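Long-range contacts in Rubredoxin\:oxygen oxidoreductase (Desulfovibrio gigas, PDB 1E5D), which catalyses the four-electron reduction of dioxygen to two water molecules, using a diiron centre and flavin mononucleotide: residues Pro97-Gln107 / Trp119-Leu130; Cys289-Ile297 / Tyr321-Ile329. All blocks are in the same frame, centred on the assembly; numbering follows the deposited sequence.

Contact 1 (Pro97-Gln107 / Trp119-Leu130)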
loop_
_atom_site.group_PDB
_atom_site.type_symbol
_atom_site.label_atom_id
_atom_site.label_comp_id
_atom_site.label_asym_id
_atom_site.label_seq_id
_atom_site.Cartn_x
_atom_site.Cartn_y
_atom_site.Cartn_z
ATOM N N PRO A 97 -41.085 -1.288 15.487
ATOM C CA PRO A 97 -41.717 -0.425 14.486
ATOM C C PRO A 97 -42.809 -1.160 13.731
ATOM O O PRO A 97 -42.761 -2.370 13.523
ATOM C CB PRO A 97 -40.563 -0.093 13.538
ATOM C CG PRO A 97 -39.638 -1.258 13.675
ATOM C CD PRO A 97 -39.711 -1.668 15.125
ATOM N N GLU A 98 -43.811 -0.409 13.297
ATOM C CA GLU A 98 -44.874 -1.017 12.497
ATOM C C GLU A 98 -44.344 -1.326 11.107
ATOM O O GLU A 98 -44.648 -2.330 10.473
ATOM C CB GLU A 98 -46.064 -0.073 12.467
ATOM C CG GLU A 98 -46.927 -0.153 11.221
ATOM C CD GLU A 98 -48.170 0.706 11.373
ATOM O OE1 GLU A 98 -48.184 1.569 12.277
ATOM O OE2 GLU A 98 -49.115 0.507 10.586
ATOM N N LYS A 99 -43.495 -0.420 10.611
ATOM C CA LYS A 99 -42.999 -0.660 9.260
ATOM C C LYS A 99 -41.578 -0.161 9.062
ATOM O O LYS A 99 -41.129 0.874 9.538
ATOM C CB LYS A 99 -43.936 0.001 8.241
ATOM C CG LYS A 99 -44.947 -0.957 7.638
ATOM C CD LYS A 99 -46.255 -0.257 7.315
ATOM C CE LYS A 99 -46.965 -0.955 6.164
ATOM N NZ LYS A 99 -46.357 -2.287 5.880
ATOM N N ILE A 100 -40.855 -0.974 8.299
ATOM C CA ILE A 100 -39.510 -0.625 7.891
ATOM C C ILE A 100 -39.533 -0.315 6.399
ATOM O O ILE A 100 -39.818 -1.231 5.622
ATOM C CB ILE A 100 -38.503 -1.754 8.146
ATOM C CG1 ILE A 100 -38.362 -2.147 9.617
ATOM C CG2 ILE A 100 -37.148 -1.383 7.556
ATOM C CD1 ILE A 100 -37.563 -3.411 9.849
ATOM N N PHE A 101 -39.255 0.932 6.051
ATOM C CA PHE A 101 -39.224 1.309 4.644
ATOM C C PHE A 101 -37.810 1.302 4.070
ATOM O O PHE A 101 -36.915 1.927 4.638
ATOM C CB PHE A 101 -39.854 2.693 4.452
ATOM C CG PHE A 101 -41.336 2.680 4.809
ATOM C CD1 PHE A 101 -42.268 2.244 3.887
ATOM C CD2 PHE A 101 -41.755 3.096 6.059
ATOM C CE1 PHE A 101 -43.608 2.226 4.209
ATOM C CE2 PHE A 101 -43.094 3.091 6.384
ATOM C CZ PHE A 101 -44.013 2.657 5.454
ATOM N N THR A 102 -37.645 0.601 2.954
ATOM C CA THR A 102 -36.378 0.543 2.249
ATOM C C THR A 102 -36.601 0.410 0.747
ATOM O O THR A 102 -37.675 0.062 0.259
ATOM C CB THR A 102 -35.496 -0.620 2.748
ATOM O OG1 THR A 102 -34.164 -0.431 2.257
ATOM C CG2 THR A 102 -35.980 -1.947 2.196
ATOM N N SER A 103 -35.550 0.715 -0.018
ATOM C CA SER A 103 -35.685 0.580 -1.465
ATOM C C SER A 103 -35.765 -0.896 -1.827
ATOM O O SER A 103 -35.488 -1.801 -1.038
ATOM C CB SER A 103 -34.519 1.238 -2.193
ATOM O OG SER A 103 -33.341 0.454 -2.070
ATOM N N SER A 104 -36.157 -1.153 -3.075
ATOM C CA SER A 104 -36.242 -2.558 -3.481
ATOM C C SER A 104 -34.855 -3.181 -3.433
ATOM O O SER A 104 -34.648 -4.275 -2.910
ATOM C CB SER A 104 -36.864 -2.654 -4.868
ATOM O OG SER A 104 -36.013 -3.356 -5.755
ATOM N N LEU A 105 -33.871 -2.467 -3.976
ATOM C CA LEU A 105 -32.498 -2.991 -3.891
ATOM C C LEU A 105 -32.047 -2.966 -2.438
ATOM O O LEU A 105 -31.311 -3.841 -1.987
ATOM C CB LEU A 105 -31.554 -2.227 -4.816
ATOM C CG LEU A 105 -31.723 -2.610 -6.297
ATOM C CD1 LEU A 105 -30.934 -1.694 -7.209
ATOM C CD2 LEU A 105 -31.313 -4.061 -6.498
ATOM N N GLY A 106 -32.531 -1.983 -1.679
ATOM C CA GLY A 106 -32.303 -2.007 -0.244
ATOM C C GLY A 106 -32.824 -3.248 0.442
ATOM O O GLY A 106 -32.220 -3.818 1.355
ATOM N N GLN A 107 -34.002 -3.747 0.049
ATOM C CA GLN A 107 -34.477 -4.902 0.834
ATOM C C GLN A 107 -33.595 -6.104 0.514
ATOM O O GLN A 107 -33.362 -6.999 1.325
ATOM C CB GLN A 107 -35.954 -5.141 0.568
ATOM C CG GLN A 107 -36.267 -6.383 -0.251
ATOM C CD GLN A 107 -36.541 -7.580 0.645
ATOM O OE1 GLN A 107 -37.335 -7.493 1.581
ATOM N NE2 GLN A 107 -35.868 -8.682 0.343
ATOM N N TRP A 119 -39.282 -9.459 9.730
ATOM C CA TRP A 119 -39.250 -8.005 9.812
ATOM C C TRP A 119 -40.318 -7.392 8.915
ATOM O O TRP A 119 -40.472 -7.840 7.775
ATOM C CB TRP A 119 -37.882 -7.457 9.403
ATOM C CG TRP A 119 -36.776 -7.655 10.384
ATOM C CD1 TRP A 119 -36.807 -8.335 11.563
ATOM C CD2 TRP A 119 -35.441 -7.147 10.260
ATOM N NE1 TRP A 119 -35.582 -8.287 12.183
ATOM C CE2 TRP A 119 -34.726 -7.564 11.402
ATOM C CE3 TRP A 119 -34.785 -6.382 9.291
ATOM C CZ2 TRP A 119 -33.384 -7.237 11.600
ATOM C CZ3 TRP A 119 -33.457 -6.065 9.495
ATOM C CH2 TRP A 119 -32.762 -6.487 10.636
ATOM N N PRO A 120 -41.036 -6.390 9.393
ATOM C CA PRO A 120 -42.068 -5.765 8.557
ATOM C C PRO A 120 -41.439 -4.870 7.496
ATOM O O PRO A 120 -41.678 -3.663 7.457
ATOM C CB PRO A 120 -42.855 -4.907 9.542
ATOM C CG PRO A 120 -41.874 -4.585 10.616
ATOM C CD PRO A 120 -40.953 -5.766 10.716
ATOM N N VAL A 121 -40.631 -5.475 6.630
ATOM C CA VAL A 121 -40.017 -4.731 5.540
ATOM C C VAL A 121 -41.048 -4.441 4.455
ATOM O O VAL A 121 -41.830 -5.301 4.062
ATOM C CB VAL A 121 -38.827 -5.501 4.943
ATOM C CG1 VAL A 121 -38.226 -4.756 3.764
ATOM C CG2 VAL A 121 -37.781 -5.749 6.020
ATOM N N GLN A 122 -41.051 -3.209 3.972
ATOM C CA GLN A 122 -41.945 -2.813 2.898
ATOM C C GLN A 122 -41.152 -1.971 1.904
ATOM O O GLN A 122 -40.618 -0.927 2.258
ATOM C CB GLN A 122 -43.148 -2.028 3.414
ATOM C CG GLN A 122 -44.411 -2.239 2.595
ATOM C CD GLN A 122 -45.099 -0.964 2.160
ATOM O OE1 GLN A 122 -45.962 -0.435 2.862
ATOM N NE2 GLN A 122 -44.730 -0.452 0.989
ATOM N N VAL A 123 -41.074 -2.455 0.678
ATOM C CA VAL A 123 -40.336 -1.811 -0.392
ATOM C C VAL A 123 -41.052 -0.580 -0.927
ATOM O O VAL A 123 -42.224 -0.667 -1.295
ATOM C CB VAL A 123 -40.125 -2.807 -1.556
ATOM C CG1 VAL A 123 -39.620 -2.100 -2.804
ATOM C CG2 VAL A 123 -39.181 -3.906 -1.095
ATOM N N VAL A 124 -40.351 0.544 -0.981
ATOM C CA VAL A 124 -40.899 1.734 -1.629
ATOM C C VAL A 124 -40.267 1.890 -3.010
ATOM O O VAL A 124 -39.178 1.388 -3.254
ATOM C CB VAL A 124 -40.693 3.007 -0.800
ATOM C CG1 VAL A 124 -41.563 2.942 0.446
ATOM C CG2 VAL A 124 -39.235 3.196 -0.415
ATOM N N LYS A 125 -40.972 2.556 -3.903
ATOM C CA LYS A 125 -40.651 2.681 -5.313
ATOM C C LYS A 125 -40.240 4.109 -5.646
ATOM O O LYS A 125 -40.600 5.053 -4.936
ATOM C CB LYS A 125 -41.862 2.266 -6.144
ATOM C CG LYS A 125 -41.630 1.240 -7.231
ATOM C CD LYS A 125 -42.952 0.616 -7.663
ATOM C CE LYS A 125 -43.582 1.370 -8.825
ATOM N NZ LYS A 125 -43.669 0.531 -10.054
ATOM N N HIS A 126 -39.468 4.273 -6.720
ATOM C CA HIS A 126 -39.001 5.620 -7.057
ATOM C C HIS A 126 -40.196 6.538 -7.266
ATOM O O HIS A 126 -41.075 6.268 -8.084
ATOM C CB HIS A 126 -38.093 5.579 -8.288
ATOM C CG HIS A 126 -37.653 6.933 -8.760
ATOM N ND1 HIS A 126 -36.717 7.698 -8.094
ATOM C CD2 HIS A 126 -38.023 7.669 -9.835
ATOM C CE1 HIS A 126 -36.534 8.838 -8.740
ATOM N NE2 HIS A 126 -37.318 8.847 -9.806
ATOM N N GLY A 127 -40.261 7.634 -6.516
ATOM C CA GLY A 127 -41.352 8.578 -6.695
ATOM C C GLY A 127 -42.527 8.293 -5.784
ATOM O O GLY A 127 -43.439 9.106 -5.623
ATOM N N GLU A 128 -42.541 7.122 -5.148
ATOM C CA GLU A 128 -43.666 6.823 -4.253
ATOM C C GLU A 128 -43.701 7.824 -3.107
ATOM O O GLU A 128 -42.670 8.337 -2.673
ATOM C CB GLU A 128 -43.567 5.400 -3.739
ATOM C CG GLU A 128 -44.575 4.927 -2.711
ATOM C CD GLU A 128 -44.532 3.404 -2.597
ATOM O OE1 GLU A 128 -44.168 2.752 -3.604
ATOM O OE2 GLU A 128 -44.840 2.837 -1.527
ATOM N N THR A 129 -44.917 8.093 -2.638
ATOM C CA THR A 129 -45.104 8.925 -1.463
ATOM C C THR A 129 -45.690 8.093 -0.321
ATOM O O THR A 129 -46.199 6.995 -0.522
ATOM C CB THR A 129 -46.050 10.116 -1.678
ATOM O OG1 THR A 129 -47.277 9.611 -2.219
ATOM C CG2 THR A 129 -45.453 11.101 -2.665
ATOM N N LEU A 130 -45.578 8.679 0.862
ATOM C CA LEU A 130 -46.013 8.038 2.092
ATOM C C LEU A 130 -46.522 9.098 3.058
ATOM O O LEU A 130 -45.806 10.043 3.396
ATOM C CB LEU A 130 -44.864 7.252 2.717
ATOM C CG LEU A 130 -45.122 6.628 4.087
ATOM C CD1 LEU A 130 -46.020 5.412 3.944
ATOM C CD2 LEU A 130 -43.817 6.244 4.775
#
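Ile100 and Phe101 pair in parallel with Val121 and Gln122 at one edge of the mixed sheet of the lactamase-type domain, where strand 121-124 lies outermost and strand 99-103 is its inner neighbour. The ladder opens with the bond from Ile100 N to Pro120 O, 2.9 Å. Gln122 N returns to Ile100 O at 2.9 Å, and further along Val124 N reaches Thr102 O at 3.0 Å. Between these two, the bond from Thr102 N to Gln122 O is weak, and the strand axes are 39° apart. Helix 104-114 links the two strands, making this a beta-alpha-beta crossover, and its Met110 packs against Ile100, Thr102 and Val121 on the helix side of the sheet. There Thr102 CG2 meets Val121 CG1, while Thr102 OG1 bonds to Ile77 O of the next strand inward. Val123 forks over the start of the helix: CG1 presses on Ser104 CB at 3.5 Å, and CG2 lies against Gln107 CB. The opposite face looks toward the second sheet of the metallo-beta-lactamase sandwich, and Phe101 points into that interface. With its CG anti to the carbonyl carbon (chi1 -65°), Phe101 offers one ring face to Leu130, whose CD2 comes from the opposite direction in a CH-pi contact 3.8 Å from the centroid. Val124 CG1 touches Phe101 CD1 at 3.6 Å, crossing at roughly a right angle, and Tyr74 adds an edge-to-face ring contact. Gln122 runs alongside Phe101 and brings OE1 within 3.5 Å of Lys99 CE.

Contact 2 (Cys289-Ile297 / Tyr321-Ile329)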
loop_
_atom_site.group_PDB
_atom_site.type_symbol
_atom_site.label_atom_id
_atom_site.label_comp_id
_atom_site.label_asym_id
_atom_site.label_seq_id
_atom_site.Cartn_x
_atom_site.Cartn_y
_atom_site.Cartn_z
ATOM N N CYS A 289 4.312 8.684 -1.989
ATOM C CA CYS A 289 3.412 7.653 -1.489
ATOM C C CYS A 289 3.744 7.192 -0.080
ATOM O O CYS A 289 2.905 6.636 0.624
ATOM C CB CYS A 289 3.436 6.413 -2.399
ATOM S SG CYS A 289 2.676 6.708 -4.003
ATOM N N LYS A 290 4.978 7.388 0.377
ATOM C CA LYS A 290 5.266 6.929 1.740
ATOM C C LYS A 290 4.742 7.928 2.767
ATOM O O LYS A 290 4.625 7.560 3.934
ATOM C CB LYS A 290 6.762 6.714 1.928
ATOM C CG LYS A 290 7.198 5.290 2.189
ATOM C CD LYS A 290 7.696 4.595 0.943
ATOM C CE LYS A 290 8.899 3.715 1.249
ATOM N NZ LYS A 290 9.901 3.816 0.147
ATOM N N ALA A 291 4.423 9.144 2.350
ATOM C CA ALA A 291 3.936 10.219 3.195
ATOM C C ALA A 291 2.481 10.581 2.942
ATOM O O ALA A 291 1.860 11.336 3.688
ATOM C CB ALA A 291 4.785 11.473 2.966
ATOM N N CYS A 292 1.878 10.088 1.864
ATOM C CA CYS A 292 0.523 10.528 1.538
ATOM C C CYS A 292 -0.413 9.350 1.347
ATOM O O CYS A 292 -0.146 8.436 0.575
ATOM C CB CYS A 292 0.495 11.369 0.261
ATOM S SG CYS A 292 1.489 12.878 0.317
ATOM N N HIS A 293 -1.532 9.381 2.055
ATOM C CA HIS A 293 -2.475 8.279 1.876
ATOM C C HIS A 293 -2.935 8.236 0.426
ATOM O O HIS A 293 -2.928 9.279 -0.246
ATOM C CB HIS A 293 -3.664 8.457 2.821
ATOM C CG HIS A 293 -4.429 7.188 3.028
ATOM N ND1 HIS A 293 -5.645 6.955 2.429
ATOM C CD2 HIS A 293 -4.154 6.088 3.758
ATOM C CE1 HIS A 293 -6.090 5.764 2.786
ATOM N NE2 HIS A 293 -5.198 5.213 3.594
ATOM N N HIS A 294 -3.334 7.058 -0.046
ATOM C CA HIS A 294 -3.920 7.004 -1.390
ATOM C C HIS A 294 -5.151 7.901 -1.478
ATOM O O HIS A 294 -5.444 8.508 -2.507
ATOM C CB HIS A 294 -4.274 5.583 -1.798
ATOM C CG HIS A 294 -5.041 4.732 -0.850
ATOM N ND1 HIS A 294 -4.422 3.784 -0.058
ATOM C CD2 HIS A 294 -6.360 4.646 -0.564
ATOM C CE1 HIS A 294 -5.331 3.166 0.680
ATOM N NE2 HIS A 294 -6.518 3.672 0.394
ATOM N N SER A 295 -5.908 8.019 -0.385
ATOM C CA SER A 295 -7.119 8.832 -0.488
ATOM C C SER A 295 -6.736 10.295 -0.693
ATOM O O SER A 295 -7.433 11.008 -1.425
ATOM C CB SER A 295 -8.001 8.632 0.734
ATOM O OG SER A 295 -7.353 9.021 1.931
ATOM N N GLN A 296 -5.646 10.729 -0.078
ATOM C CA GLN A 296 -5.151 12.092 -0.189
ATOM C C GLN A 296 -4.754 12.429 -1.623
ATOM O O GLN A 296 -5.087 13.471 -2.168
ATOM C CB GLN A 296 -3.901 12.327 0.661
ATOM C CG GLN A 296 -4.083 13.220 1.877
ATOM C CD GLN A 296 -3.687 12.462 3.135
ATOM O OE1 GLN A 296 -2.626 12.681 3.715
ATOM N NE2 GLN A 296 -4.562 11.546 3.540
ATOM N N ILE A 297 -3.996 11.500 -2.207
ATOM C CA ILE A 297 -3.567 11.744 -3.583
ATOM C C ILE A 297 -4.804 11.888 -4.459
ATOM O O ILE A 297 -4.885 12.737 -5.342
ATOM C CB ILE A 297 -2.645 10.616 -4.063
ATOM C CG1 ILE A 297 -1.285 10.648 -3.359
ATOM C CG2 ILE A 297 -2.494 10.645 -5.575
ATOM C CD1 ILE A 297 -0.602 9.310 -3.228
ATOM N N TYR A 321 3.595 0.524 -3.004
ATOM C CA TYR A 321 2.761 1.655 -2.630
ATOM C C TYR A 321 2.306 2.431 -3.857
ATOM O O TYR A 321 1.234 3.042 -3.872
ATOM C CB TYR A 321 3.527 2.575 -1.681
ATOM C CG TYR A 321 3.693 2.008 -0.297
ATOM C CD1 TYR A 321 2.777 1.086 0.190
ATOM C CD2 TYR A 321 4.753 2.384 0.513
ATOM C CE1 TYR A 321 2.907 0.550 1.457
ATOM C CE2 TYR A 321 4.891 1.851 1.788
ATOM C CZ TYR A 321 3.972 0.937 2.249
ATOM O OH TYR A 321 4.098 0.406 3.511
ATOM N N VAL A 322 3.132 2.401 -4.907
ATOM C CA VAL A 322 2.674 3.021 -6.150
ATOM C C VAL A 322 1.567 2.179 -6.777
ATOM O O VAL A 322 0.544 2.680 -7.231
ATOM C CB VAL A 322 3.832 3.218 -7.142
ATOM C CG1 VAL A 322 3.298 3.795 -8.440
ATOM C CG2 VAL A 322 4.882 4.135 -6.537
ATOM N N ALA A 323 1.776 0.873 -6.786
ATOM C CA ALA A 323 0.761 -0.047 -7.284
ATOM C C ALA A 323 -0.541 0.081 -6.510
ATOM O O ALA A 323 -1.622 0.153 -7.104
ATOM C CB ALA A 323 1.262 -1.484 -7.213
ATOM N N GLY A 324 -0.465 0.109 -5.180
ATOM C CA GLY A 324 -1.682 0.205 -4.380
ATOM C C GLY A 324 -2.455 1.482 -4.653
ATOM O O GLY A 324 -3.686 1.491 -4.711
ATOM N N THR A 325 -1.730 2.584 -4.819
ATOM C CA THR A 325 -2.360 3.869 -5.100
ATOM C C THR A 325 -2.997 3.910 -6.473
ATOM O O THR A 325 -4.082 4.459 -6.679
ATOM C CB THR A 325 -1.305 4.989 -4.996
ATOM O OG1 THR A 325 -0.798 4.944 -3.649
ATOM C CG2 THR A 325 -1.910 6.358 -5.235
ATOM N N LEU A 326 -2.311 3.321 -7.452
ATOM C CA LEU A 326 -2.909 3.276 -8.789
ATOM C C LEU A 326 -4.156 2.401 -8.762
ATOM O O LEU A 326 -5.171 2.754 -9.367
ATOM C CB LEU A 326 -1.903 2.779 -9.820
ATOM C CG LEU A 326 -0.849 3.820 -10.212
ATOM C CD1 LEU A 326 0.309 3.152 -10.929
ATOM C CD2 LEU A 326 -1.492 4.902 -11.060
ATOM N N GLN A 327 -4.092 1.281 -8.050
ATOM C CA GLN A 327 -5.275 0.434 -7.924
ATOM C C GLN A 327 -6.444 1.255 -7.376
ATOM O O GLN A 327 -7.537 1.253 -7.923
ATOM C CB GLN A 327 -5.055 -0.777 -7.016
ATOM C CG GLN A 327 -6.251 -1.731 -6.972
ATOM C CD GLN A 327 -6.584 -2.233 -8.372
ATOM O OE1 GLN A 327 -5.781 -2.961 -8.960
ATOM N NE2 GLN A 327 -7.739 -1.836 -8.901
ATOM N N TYR A 328 -6.176 1.963 -6.281
ATOM C CA TYR A 328 -7.210 2.783 -5.659
ATOM C C TYR A 328 -7.777 3.752 -6.687
ATOM O O TYR A 328 -8.981 3.876 -6.856
ATOM C CB TYR A 328 -6.641 3.565 -4.488
ATOM C CG TYR A 328 -7.649 4.357 -3.697
ATOM C CD1 TYR A 328 -8.538 3.703 -2.855
ATOM C CD2 TYR A 328 -7.719 5.743 -3.766
ATOM C CE1 TYR A 328 -9.466 4.402 -2.116
ATOM C CE2 TYR A 328 -8.653 6.451 -3.023
ATOM C CZ TYR A 328 -9.527 5.777 -2.199
ATOM O OH TYR A 328 -10.462 6.454 -1.454
ATOM N N ILE A 329 -6.854 4.420 -7.372
ATOM C CA ILE A 329 -7.261 5.482 -8.288
ATOM C C ILE A 329 -8.044 4.936 -9.473
ATOM O O ILE A 329 -9.079 5.486 -9.852
ATOM C CB ILE A 329 -6.046 6.277 -8.781
ATOM C CG1 ILE A 329 -5.311 7.007 -7.649
ATOM C CG2 ILE A 329 -6.459 7.242 -9.871
ATOM C CD1 ILE A 329 -4.099 7.752 -8.177
HETATM O O HOH W 1 0.504 5.936 -1.201
#
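His294 and Tyr328 form the tight part of this junction in the flavodoxin-like domain, where the start of helix 294-302 and the loop before it lie on helix 320-331. His294 CD2 sits over the centre of the Tyr328 ring, 3.2 Å above its plane, with the two planes turned 48° from each other, so the rings meet obliquely. The imidazole gets there because its CG lies between the backbone N and the carbonyl carbon (chi1 49°), which swings it across the tyrosine. Both polar ends are held from outside: His294 NE2 by Tyr26 O, Tyr328 OH by Asn196. Further into the helix pair, the side chains of Ile297 and Thr325 cross at about a right angle, CD1 of Ile297 lying 3.8 Å from CG2 of Thr325. One residue ahead of the helix, His293 ND1 accepts from Ser295 N at 3.0 Å, capping the first turn.

Towards Cys289 the packing is looser, and a water takes part. It donates to Cys289 O at 3.1 Å and to Thr325 OG1 at 2.9 Å, bridging loop and helix, while the threonine hydroxyl itself gives a bond of 2.8 Å to Tyr321 O. Cys289 CB still touches Tyr321 CB, but at the partly exposed end Lys290 merely runs its CD past the edge of the Tyr321 ring, 3.7 Å from CD2. Its NZ goes on to Asp260 and to Gly25 O of the second subunit. That subunit also closes over the aromatic rings, its Tyr321 meeting His294 edge-to-face and its His294 meeting Tyr321 likewise. Beneath, Cys289, Thr325 and Ile329 rest on Phe258 of the parallel-sheet strand 254-259, while Val322 and Leu326 turn to Leu355 of helix 350-361.

Contacts 1 and 2 belong to the two halves of the protein, on opposite sides of the chain's centre: their centres lie about 39 Å apart, and their nearest atoms about 23 Å, so they never touch. The diiron centre can be located from both. From contact 1, the side chain of Ser103 is about 13 Å from it, and that of Thr102 about 8 Å from that of the iron ligand His79. From contact 2, the Tyr328 side chain is about 12 Å from the diiron centre and about 7 Å from a bound flavin mononucleotide. Contact 1 is internal to one subunit, whereas contact 2 also meets the second.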